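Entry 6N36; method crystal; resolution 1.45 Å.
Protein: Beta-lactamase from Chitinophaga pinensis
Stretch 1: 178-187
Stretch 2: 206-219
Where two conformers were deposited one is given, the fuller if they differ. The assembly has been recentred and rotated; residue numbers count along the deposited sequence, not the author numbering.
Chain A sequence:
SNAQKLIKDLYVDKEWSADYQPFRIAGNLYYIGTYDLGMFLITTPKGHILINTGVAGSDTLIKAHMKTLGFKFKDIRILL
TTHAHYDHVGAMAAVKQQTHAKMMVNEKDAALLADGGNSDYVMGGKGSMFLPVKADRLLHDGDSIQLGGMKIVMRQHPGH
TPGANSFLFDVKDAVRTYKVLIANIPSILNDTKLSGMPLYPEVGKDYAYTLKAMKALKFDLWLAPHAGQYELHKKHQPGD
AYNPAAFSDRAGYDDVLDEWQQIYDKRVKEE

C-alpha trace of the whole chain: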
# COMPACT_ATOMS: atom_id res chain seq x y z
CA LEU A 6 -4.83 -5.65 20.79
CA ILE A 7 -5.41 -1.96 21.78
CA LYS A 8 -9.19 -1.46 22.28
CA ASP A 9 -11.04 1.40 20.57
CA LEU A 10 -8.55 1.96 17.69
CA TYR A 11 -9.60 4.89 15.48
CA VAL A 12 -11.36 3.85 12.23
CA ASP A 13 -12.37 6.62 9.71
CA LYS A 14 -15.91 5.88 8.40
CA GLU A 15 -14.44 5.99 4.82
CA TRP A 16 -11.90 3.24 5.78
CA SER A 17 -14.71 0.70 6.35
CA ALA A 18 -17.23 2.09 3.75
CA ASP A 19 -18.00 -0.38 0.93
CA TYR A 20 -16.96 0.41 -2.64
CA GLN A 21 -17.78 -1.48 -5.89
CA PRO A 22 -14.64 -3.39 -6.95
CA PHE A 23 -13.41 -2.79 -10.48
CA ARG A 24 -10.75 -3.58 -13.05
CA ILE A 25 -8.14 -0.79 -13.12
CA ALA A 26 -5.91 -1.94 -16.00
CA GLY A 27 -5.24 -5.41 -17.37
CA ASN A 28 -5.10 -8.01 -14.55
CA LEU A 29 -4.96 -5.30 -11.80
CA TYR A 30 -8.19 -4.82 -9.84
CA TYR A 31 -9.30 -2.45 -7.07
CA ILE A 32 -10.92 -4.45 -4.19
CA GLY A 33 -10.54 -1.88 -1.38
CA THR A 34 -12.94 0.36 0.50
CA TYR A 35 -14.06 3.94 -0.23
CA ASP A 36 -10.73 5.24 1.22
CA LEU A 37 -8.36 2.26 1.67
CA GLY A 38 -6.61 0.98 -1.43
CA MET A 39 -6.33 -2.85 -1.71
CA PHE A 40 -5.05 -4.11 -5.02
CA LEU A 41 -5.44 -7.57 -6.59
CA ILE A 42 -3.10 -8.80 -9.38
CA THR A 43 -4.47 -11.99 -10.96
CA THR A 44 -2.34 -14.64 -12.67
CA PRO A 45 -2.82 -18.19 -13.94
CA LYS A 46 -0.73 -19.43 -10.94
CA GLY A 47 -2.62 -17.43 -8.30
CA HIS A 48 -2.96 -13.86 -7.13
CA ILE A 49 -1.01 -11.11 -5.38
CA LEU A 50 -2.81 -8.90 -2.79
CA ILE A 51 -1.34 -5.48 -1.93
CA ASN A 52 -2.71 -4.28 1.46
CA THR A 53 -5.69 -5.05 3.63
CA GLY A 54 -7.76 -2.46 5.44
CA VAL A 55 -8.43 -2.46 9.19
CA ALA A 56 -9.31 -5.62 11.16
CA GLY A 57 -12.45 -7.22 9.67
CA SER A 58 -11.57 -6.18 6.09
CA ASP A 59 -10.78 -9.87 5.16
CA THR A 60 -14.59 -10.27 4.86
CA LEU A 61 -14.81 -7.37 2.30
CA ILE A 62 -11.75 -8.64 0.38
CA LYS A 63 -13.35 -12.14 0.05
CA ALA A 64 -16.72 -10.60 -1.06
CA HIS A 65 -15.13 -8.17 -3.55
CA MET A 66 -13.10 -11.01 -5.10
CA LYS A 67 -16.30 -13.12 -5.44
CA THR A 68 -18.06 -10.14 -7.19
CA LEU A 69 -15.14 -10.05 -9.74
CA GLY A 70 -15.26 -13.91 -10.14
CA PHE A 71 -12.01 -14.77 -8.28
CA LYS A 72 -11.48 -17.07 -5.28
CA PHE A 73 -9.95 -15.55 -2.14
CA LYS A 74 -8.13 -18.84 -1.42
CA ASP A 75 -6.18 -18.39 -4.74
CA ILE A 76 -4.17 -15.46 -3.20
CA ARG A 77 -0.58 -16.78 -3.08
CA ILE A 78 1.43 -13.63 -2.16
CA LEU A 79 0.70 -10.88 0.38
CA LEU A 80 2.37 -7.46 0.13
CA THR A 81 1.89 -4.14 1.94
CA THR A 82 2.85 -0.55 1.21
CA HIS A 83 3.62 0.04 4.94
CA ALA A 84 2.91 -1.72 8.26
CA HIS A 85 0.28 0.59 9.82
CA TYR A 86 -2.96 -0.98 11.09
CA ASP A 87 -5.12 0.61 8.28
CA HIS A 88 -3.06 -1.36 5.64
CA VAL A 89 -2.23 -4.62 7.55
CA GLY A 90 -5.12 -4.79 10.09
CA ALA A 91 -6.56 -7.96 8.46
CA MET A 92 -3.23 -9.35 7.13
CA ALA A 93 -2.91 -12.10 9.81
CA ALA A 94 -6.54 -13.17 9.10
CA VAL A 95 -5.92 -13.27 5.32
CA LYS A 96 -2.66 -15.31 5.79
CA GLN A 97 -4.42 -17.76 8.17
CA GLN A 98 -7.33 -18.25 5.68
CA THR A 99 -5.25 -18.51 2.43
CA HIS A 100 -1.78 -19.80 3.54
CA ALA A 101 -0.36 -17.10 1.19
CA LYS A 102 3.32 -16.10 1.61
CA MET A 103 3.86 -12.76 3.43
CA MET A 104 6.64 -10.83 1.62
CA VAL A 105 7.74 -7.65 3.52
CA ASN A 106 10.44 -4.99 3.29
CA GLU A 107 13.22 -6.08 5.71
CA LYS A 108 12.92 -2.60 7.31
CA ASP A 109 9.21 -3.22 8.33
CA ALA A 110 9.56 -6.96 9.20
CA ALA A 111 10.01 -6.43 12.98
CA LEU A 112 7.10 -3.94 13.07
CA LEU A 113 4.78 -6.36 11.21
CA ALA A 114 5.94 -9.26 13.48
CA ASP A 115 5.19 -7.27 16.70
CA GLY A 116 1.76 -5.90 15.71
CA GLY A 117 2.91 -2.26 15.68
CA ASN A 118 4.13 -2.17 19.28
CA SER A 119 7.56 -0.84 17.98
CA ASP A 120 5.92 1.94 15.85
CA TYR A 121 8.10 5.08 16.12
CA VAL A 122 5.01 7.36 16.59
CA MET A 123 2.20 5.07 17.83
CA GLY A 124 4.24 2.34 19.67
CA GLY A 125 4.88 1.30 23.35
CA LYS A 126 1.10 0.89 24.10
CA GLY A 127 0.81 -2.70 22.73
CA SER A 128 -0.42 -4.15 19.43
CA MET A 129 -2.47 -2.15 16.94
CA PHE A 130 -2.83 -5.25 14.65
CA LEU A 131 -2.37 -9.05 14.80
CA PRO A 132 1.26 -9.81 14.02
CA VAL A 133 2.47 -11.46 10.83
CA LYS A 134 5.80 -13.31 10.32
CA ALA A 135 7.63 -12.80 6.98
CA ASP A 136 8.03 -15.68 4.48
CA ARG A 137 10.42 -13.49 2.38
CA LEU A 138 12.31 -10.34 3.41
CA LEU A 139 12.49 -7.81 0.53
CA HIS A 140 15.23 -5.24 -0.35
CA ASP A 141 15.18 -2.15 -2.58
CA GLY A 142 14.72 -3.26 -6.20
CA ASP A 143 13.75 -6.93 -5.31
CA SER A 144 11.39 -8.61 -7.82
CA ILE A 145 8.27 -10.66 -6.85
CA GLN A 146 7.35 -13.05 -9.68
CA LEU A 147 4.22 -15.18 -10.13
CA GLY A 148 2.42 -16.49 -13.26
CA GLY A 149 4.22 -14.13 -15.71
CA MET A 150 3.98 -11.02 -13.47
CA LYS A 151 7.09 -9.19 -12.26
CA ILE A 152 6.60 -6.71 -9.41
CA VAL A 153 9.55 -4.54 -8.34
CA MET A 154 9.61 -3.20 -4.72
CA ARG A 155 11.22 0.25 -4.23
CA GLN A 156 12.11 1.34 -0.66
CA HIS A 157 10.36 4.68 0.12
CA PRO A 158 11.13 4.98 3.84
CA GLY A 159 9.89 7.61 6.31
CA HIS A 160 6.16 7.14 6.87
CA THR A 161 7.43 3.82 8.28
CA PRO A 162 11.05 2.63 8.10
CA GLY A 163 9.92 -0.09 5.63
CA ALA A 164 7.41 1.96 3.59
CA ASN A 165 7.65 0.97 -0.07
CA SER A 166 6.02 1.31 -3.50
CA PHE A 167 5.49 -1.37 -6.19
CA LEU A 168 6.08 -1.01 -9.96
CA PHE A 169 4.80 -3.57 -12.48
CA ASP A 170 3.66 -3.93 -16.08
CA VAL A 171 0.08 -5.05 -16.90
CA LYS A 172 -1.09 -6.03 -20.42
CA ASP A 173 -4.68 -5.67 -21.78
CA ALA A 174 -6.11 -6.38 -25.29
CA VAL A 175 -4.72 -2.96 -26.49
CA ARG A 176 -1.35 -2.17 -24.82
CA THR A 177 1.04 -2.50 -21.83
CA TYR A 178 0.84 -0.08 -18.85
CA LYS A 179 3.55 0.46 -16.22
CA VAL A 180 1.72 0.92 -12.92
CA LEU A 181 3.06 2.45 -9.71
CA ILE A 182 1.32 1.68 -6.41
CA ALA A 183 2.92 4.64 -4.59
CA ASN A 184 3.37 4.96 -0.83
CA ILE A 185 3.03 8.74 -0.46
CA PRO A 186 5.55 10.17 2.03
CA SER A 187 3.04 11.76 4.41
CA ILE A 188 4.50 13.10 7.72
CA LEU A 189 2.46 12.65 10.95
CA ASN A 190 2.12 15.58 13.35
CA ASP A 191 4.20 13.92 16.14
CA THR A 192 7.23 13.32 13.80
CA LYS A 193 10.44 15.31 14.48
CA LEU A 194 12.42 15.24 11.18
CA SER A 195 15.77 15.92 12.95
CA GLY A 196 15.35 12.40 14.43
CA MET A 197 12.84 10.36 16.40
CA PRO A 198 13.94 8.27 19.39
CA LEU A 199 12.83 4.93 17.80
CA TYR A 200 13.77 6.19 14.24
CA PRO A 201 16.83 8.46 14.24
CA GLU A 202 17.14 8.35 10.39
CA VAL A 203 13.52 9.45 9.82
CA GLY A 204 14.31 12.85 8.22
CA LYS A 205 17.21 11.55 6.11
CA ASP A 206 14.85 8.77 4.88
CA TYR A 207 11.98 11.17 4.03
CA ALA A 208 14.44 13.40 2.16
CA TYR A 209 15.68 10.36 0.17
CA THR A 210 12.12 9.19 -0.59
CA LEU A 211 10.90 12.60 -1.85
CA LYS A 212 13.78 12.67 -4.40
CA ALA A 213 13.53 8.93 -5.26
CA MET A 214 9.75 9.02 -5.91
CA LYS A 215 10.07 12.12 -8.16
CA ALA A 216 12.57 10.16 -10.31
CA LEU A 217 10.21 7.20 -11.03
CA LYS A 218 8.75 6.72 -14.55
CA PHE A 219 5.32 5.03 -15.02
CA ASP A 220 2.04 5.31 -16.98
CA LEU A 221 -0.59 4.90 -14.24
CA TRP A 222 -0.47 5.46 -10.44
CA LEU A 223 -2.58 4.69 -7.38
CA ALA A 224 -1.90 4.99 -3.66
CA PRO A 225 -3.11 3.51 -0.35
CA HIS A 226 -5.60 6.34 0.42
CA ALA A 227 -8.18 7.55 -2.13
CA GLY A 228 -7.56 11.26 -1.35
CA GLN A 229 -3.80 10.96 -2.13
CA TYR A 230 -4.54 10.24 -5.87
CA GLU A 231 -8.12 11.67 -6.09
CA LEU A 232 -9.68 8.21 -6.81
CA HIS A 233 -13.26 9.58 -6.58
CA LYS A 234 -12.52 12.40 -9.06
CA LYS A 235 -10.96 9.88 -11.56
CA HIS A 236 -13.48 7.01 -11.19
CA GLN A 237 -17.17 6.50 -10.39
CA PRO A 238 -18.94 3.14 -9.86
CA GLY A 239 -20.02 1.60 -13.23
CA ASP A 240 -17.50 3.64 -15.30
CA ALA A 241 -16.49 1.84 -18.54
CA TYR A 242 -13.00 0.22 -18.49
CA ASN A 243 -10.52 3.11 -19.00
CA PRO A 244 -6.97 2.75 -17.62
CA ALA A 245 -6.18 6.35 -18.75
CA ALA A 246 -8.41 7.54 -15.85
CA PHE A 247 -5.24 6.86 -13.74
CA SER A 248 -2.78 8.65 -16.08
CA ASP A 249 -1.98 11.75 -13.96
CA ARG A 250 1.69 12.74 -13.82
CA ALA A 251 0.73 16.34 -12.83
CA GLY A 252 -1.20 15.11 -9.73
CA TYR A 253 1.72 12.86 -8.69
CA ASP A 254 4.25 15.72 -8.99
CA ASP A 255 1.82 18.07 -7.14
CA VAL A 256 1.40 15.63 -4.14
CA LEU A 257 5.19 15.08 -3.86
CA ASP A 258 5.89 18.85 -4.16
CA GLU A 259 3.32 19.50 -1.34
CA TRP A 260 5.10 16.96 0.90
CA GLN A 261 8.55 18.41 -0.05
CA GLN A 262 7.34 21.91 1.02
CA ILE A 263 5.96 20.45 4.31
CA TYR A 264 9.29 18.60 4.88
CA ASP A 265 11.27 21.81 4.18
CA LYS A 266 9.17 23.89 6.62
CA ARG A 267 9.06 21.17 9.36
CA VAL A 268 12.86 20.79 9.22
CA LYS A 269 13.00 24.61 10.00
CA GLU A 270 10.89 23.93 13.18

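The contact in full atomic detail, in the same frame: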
# COMPACT_ATOMS: atom_id res chain seq x y z
N TYR A 178 0.74 -1.25 -19.76
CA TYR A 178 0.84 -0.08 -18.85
C TYR A 178 1.78 -0.38 -17.68
O TYR A 178 1.70 -1.48 -17.05
CB TYR A 178 -0.51 0.32 -18.25
CG TYR A 178 -1.59 0.71 -19.22
CD1 TYR A 178 -2.45 -0.24 -19.74
CD2 TYR A 178 -1.78 2.04 -19.57
CE1 TYR A 178 -3.44 0.13 -20.65
CE2 TYR A 178 -2.76 2.43 -20.46
CZ TYR A 178 -3.58 1.47 -21.01
OH TYR A 178 -4.54 1.88 -21.89
N LYS A 179 2.69 0.55 -17.42
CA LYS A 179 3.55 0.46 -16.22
C LYS A 179 2.82 1.18 -15.08
O LYS A 179 2.44 2.37 -15.22
CB LYS A 179 4.93 1.10 -16.44
CG LYS A 179 5.89 0.84 -15.28
CD LYS A 179 7.30 1.29 -15.56
CE LYS A 179 7.99 0.52 -16.66
NZ LYS A 179 8.16 -0.90 -16.30
N VAL A 180 2.50 0.42 -14.05
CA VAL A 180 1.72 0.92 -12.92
C VAL A 180 2.64 1.10 -11.72
O VAL A 180 3.48 0.20 -11.43
CB VAL A 180 0.59 -0.07 -12.59
CG1 VAL A 180 -0.24 0.42 -11.43
CG2 VAL A 180 -0.29 -0.35 -13.80
N LEU A 181 2.43 2.20 -11.02
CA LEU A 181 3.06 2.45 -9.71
C LEU A 181 1.95 2.44 -8.66
O LEU A 181 0.98 3.22 -8.79
CB LEU A 181 3.76 3.80 -9.76
CG LEU A 181 4.26 4.30 -8.39
CD1 LEU A 181 5.38 3.42 -7.87
CD2 LEU A 181 4.76 5.75 -8.48
N ILE A 182 2.11 1.59 -7.66
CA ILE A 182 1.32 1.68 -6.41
C ILE A 182 2.26 2.40 -5.43
O ILE A 182 3.26 1.78 -4.97
CB ILE A 182 0.88 0.31 -5.91
CG1 ILE A 182 0.01 -0.45 -6.94
CG2 ILE A 182 0.18 0.46 -4.56
CD1 ILE A 182 -1.24 0.22 -7.34
N ALA A 183 2.01 3.68 -5.25
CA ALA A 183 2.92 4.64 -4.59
C ALA A 183 2.58 4.77 -3.12
O ALA A 183 1.44 5.18 -2.83
CB ALA A 183 2.84 6.00 -5.23
N ASN A 184 3.56 4.58 -2.24
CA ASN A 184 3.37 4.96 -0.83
C ASN A 184 3.78 6.42 -0.65
O ASN A 184 4.92 6.73 -0.64
CB ASN A 184 4.10 4.03 0.12
CG ASN A 184 3.48 4.16 1.49
OD1 ASN A 184 2.47 3.49 1.78
ND2 ASN A 184 4.05 5.03 2.35
N ILE A 185 2.80 7.28 -0.48
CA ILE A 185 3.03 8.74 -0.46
C ILE A 185 3.70 9.07 0.86
O ILE A 185 3.36 8.53 1.91
CB ILE A 185 1.69 9.48 -0.65
CG1 ILE A 185 1.11 9.25 -2.05
CG2 ILE A 185 1.84 10.98 -0.33
CD1 ILE A 185 1.99 9.60 -3.21
N PRO A 186 4.76 9.89 0.83
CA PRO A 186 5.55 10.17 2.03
C PRO A 186 4.91 11.22 2.94
O PRO A 186 5.47 12.27 3.21
CB PRO A 186 6.88 10.62 1.45
CG PRO A 186 6.48 11.32 0.19
CD PRO A 186 5.40 10.43 -0.39
N SER A 187 3.72 10.92 3.42
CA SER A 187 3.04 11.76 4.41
C SER A 187 3.78 11.74 5.75
O SER A 187 4.33 10.73 6.13
CB SER A 187 1.58 11.41 4.52
OG SER A 187 1.43 10.11 5.00
N ASP A 206 15.62 9.73 5.69
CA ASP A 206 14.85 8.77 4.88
C ASP A 206 13.77 9.52 4.10
O ASP A 206 13.55 9.24 2.92
CB ASP A 206 14.27 7.68 5.77
CG ASP A 206 15.21 6.53 6.01
OD1 ASP A 206 16.36 6.52 5.45
OD2 ASP A 206 14.81 5.60 6.81
N TYR A 207 13.01 10.40 4.75
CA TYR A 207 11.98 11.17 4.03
C TYR A 207 12.61 11.99 2.92
O TYR A 207 12.06 12.02 1.82
CB TYR A 207 11.24 12.12 4.96
CG TYR A 207 10.00 11.56 5.62
CD1 TYR A 207 8.85 11.32 4.89
CD2 TYR A 207 10.00 11.28 6.97
CE1 TYR A 207 7.70 10.90 5.52
CE2 TYR A 207 8.84 10.86 7.62
CZ TYR A 207 7.70 10.63 6.88
OH TYR A 207 6.55 10.27 7.55
N ALA A 208 13.76 12.58 3.17
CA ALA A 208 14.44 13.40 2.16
C ALA A 208 14.80 12.54 0.95
O ALA A 208 14.55 12.92 -0.23
CB ALA A 208 15.66 14.07 2.69
N TYR A 209 15.34 11.34 1.22
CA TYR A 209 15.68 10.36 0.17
C TYR A 209 14.43 10.01 -0.63
O TYR A 209 14.40 10.06 -1.89
CB TYR A 209 16.36 9.11 0.76
CG TYR A 209 16.37 7.96 -0.21
CD1 TYR A 209 17.34 7.86 -1.18
CD2 TYR A 209 15.35 7.03 -0.28
CE1 TYR A 209 17.31 6.89 -2.14
CE2 TYR A 209 15.30 6.04 -1.22
CZ TYR A 209 16.35 5.90 -2.12
OH TYR A 209 16.32 4.95 -3.12
N THR A 210 13.35 9.67 0.07
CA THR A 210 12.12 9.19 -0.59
C THR A 210 11.54 10.29 -1.48
O THR A 210 11.07 9.97 -2.60
CB THR A 210 11.16 8.75 0.49
OG1 THR A 210 11.72 7.56 1.04
CG2 THR A 210 9.77 8.48 -0.04
N LEU A 211 11.48 11.53 -1.00
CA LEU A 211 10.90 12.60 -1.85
C LEU A 211 11.66 12.70 -3.18
O LEU A 211 11.01 12.80 -4.24
CB LEU A 211 10.90 13.89 -1.07
CG LEU A 211 9.81 13.96 -0.00
CD1 LEU A 211 10.18 14.94 1.09
CD2 LEU A 211 8.49 14.28 -0.65
N LYS A 212 12.98 12.60 -3.15
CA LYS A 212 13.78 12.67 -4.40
C LYS A 212 13.57 11.41 -5.24
O LYS A 212 13.34 11.50 -6.47
CB LYS A 212 15.25 12.91 -4.06
CG LYS A 212 15.53 14.26 -3.41
CD LYS A 212 16.97 14.50 -3.05
CE LYS A 212 17.42 13.72 -1.84
NZ LYS A 212 18.86 13.91 -1.56
N ALA A 213 13.60 10.25 -4.61
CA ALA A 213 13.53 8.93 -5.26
C ALA A 213 12.18 8.78 -5.97
O ALA A 213 12.12 8.35 -7.13
CB ALA A 213 13.76 7.85 -4.26
N MET A 214 11.09 9.16 -5.32
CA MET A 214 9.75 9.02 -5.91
C MET A 214 9.59 10.00 -7.08
O MET A 214 8.92 9.62 -8.04
CB MET A 214 8.69 9.20 -4.82
CG MET A 214 8.75 8.06 -3.83
SD MET A 214 7.34 8.12 -2.68
CE MET A 214 6.05 7.52 -3.77
N LYS A 215 10.20 11.17 -7.03
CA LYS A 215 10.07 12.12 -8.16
C LYS A 215 10.72 11.50 -9.41
O LYS A 215 10.29 11.78 -10.56
CB LYS A 215 10.77 13.43 -7.81
CG LYS A 215 10.25 14.60 -8.64
CD LYS A 215 8.86 14.97 -8.14
CE LYS A 215 8.65 16.47 -7.99
NZ LYS A 215 8.28 17.06 -9.29
N ALA A 216 11.76 10.70 -9.21
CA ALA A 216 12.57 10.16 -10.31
C ALA A 216 11.91 8.96 -11.01
O ALA A 216 12.40 8.56 -12.08
CB ALA A 216 13.96 9.81 -9.81
N LEU A 217 10.84 8.40 -10.45
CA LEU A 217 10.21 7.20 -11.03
C LEU A 217 9.48 7.56 -12.32
O LEU A 217 9.01 8.68 -12.46
CB LEU A 217 9.23 6.64 -10.01
CG LEU A 217 9.88 6.06 -8.76
CD1 LEU A 217 8.78 5.55 -7.85
CD2 LEU A 217 10.86 4.96 -9.12
N LYS A 218 9.43 6.61 -13.24
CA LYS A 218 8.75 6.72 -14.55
C LYS A 218 7.68 5.63 -14.63
O LYS A 218 8.04 4.46 -14.35
CB LYS A 218 9.78 6.46 -15.65
CG LYS A 218 10.70 7.62 -15.97
CD LYS A 218 11.67 7.30 -17.05
CE LYS A 218 11.06 6.47 -18.16
NZ LYS A 218 11.82 6.60 -19.42
N PHE A 219 6.45 5.99 -14.96
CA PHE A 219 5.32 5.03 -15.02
C PHE A 219 4.20 5.65 -15.87
O PHE A 219 4.23 6.87 -16.16
CB PHE A 219 4.81 4.73 -13.61
CG PHE A 219 4.58 5.97 -12.81
CD1 PHE A 219 5.59 6.54 -12.04
CD2 PHE A 219 3.36 6.61 -12.89
CE1 PHE A 219 5.36 7.74 -11.39
CE2 PHE A 219 3.14 7.80 -12.25
CZ PHE A 219 4.14 8.36 -11.50

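Stretch 1 leaves its strand at I182 and continues as a loop past one side of the helix in stretch 2, and the contact, 567 Å² summed over both sides, is largely apolar. Its one cross-stretch hydrogen bond lies near the start of the helix segment, where Y207 OH donates to S187 O at 2.7 Å. The CA-to-CB bond of Y207 points sideways, but with chi1 at -90° and chi2 at -71° the ring reaches back to the loop, bringing its hydroxyl to the carbonyl, which lies at the ring edge. P186 O, 3.5 Å from Y207 CE1, is buried without a polar partner.

P186 is the hub of this end. Its compact ring points toward the helix and meets successive turns: P186 CB lies 3.9 Å from T210 CG2, P186 CG 3.7 Å from L211 CD2, and P186 CD 3.8 Å from M214 SD. The m rotamer of T210 leaves CG2 facing the proline while OG1 is directed back toward the D206 carbonyl. L211 brings CD2 nearer through its m,t conformation.

M214 extends from the helix as m,t,p. The long, flexible side chain suits the wider gap here, where the CA atoms of A183 and M214 are 8.2 Å apart; M214 CE reaches A183 CB at 3.8 Å and N184 O at 3.4 Å.

At the strand end of the contact, both methyls of L181 (t,p) pack against L217 CD1 (L181 CD1 at 4.0 Å, L181 CD2 at 4.1 Å), and L181 CD2 also sits over one face of the F219 ring, 4.0 Å from its centroid, in a CH-pi contact. The p rotamer of F219 places the ring there. At the margin, K179 CD lies 3.5 Å from K218 O, while K179 NZ leads away and is hydrogen-bonded elsewhere in the structure.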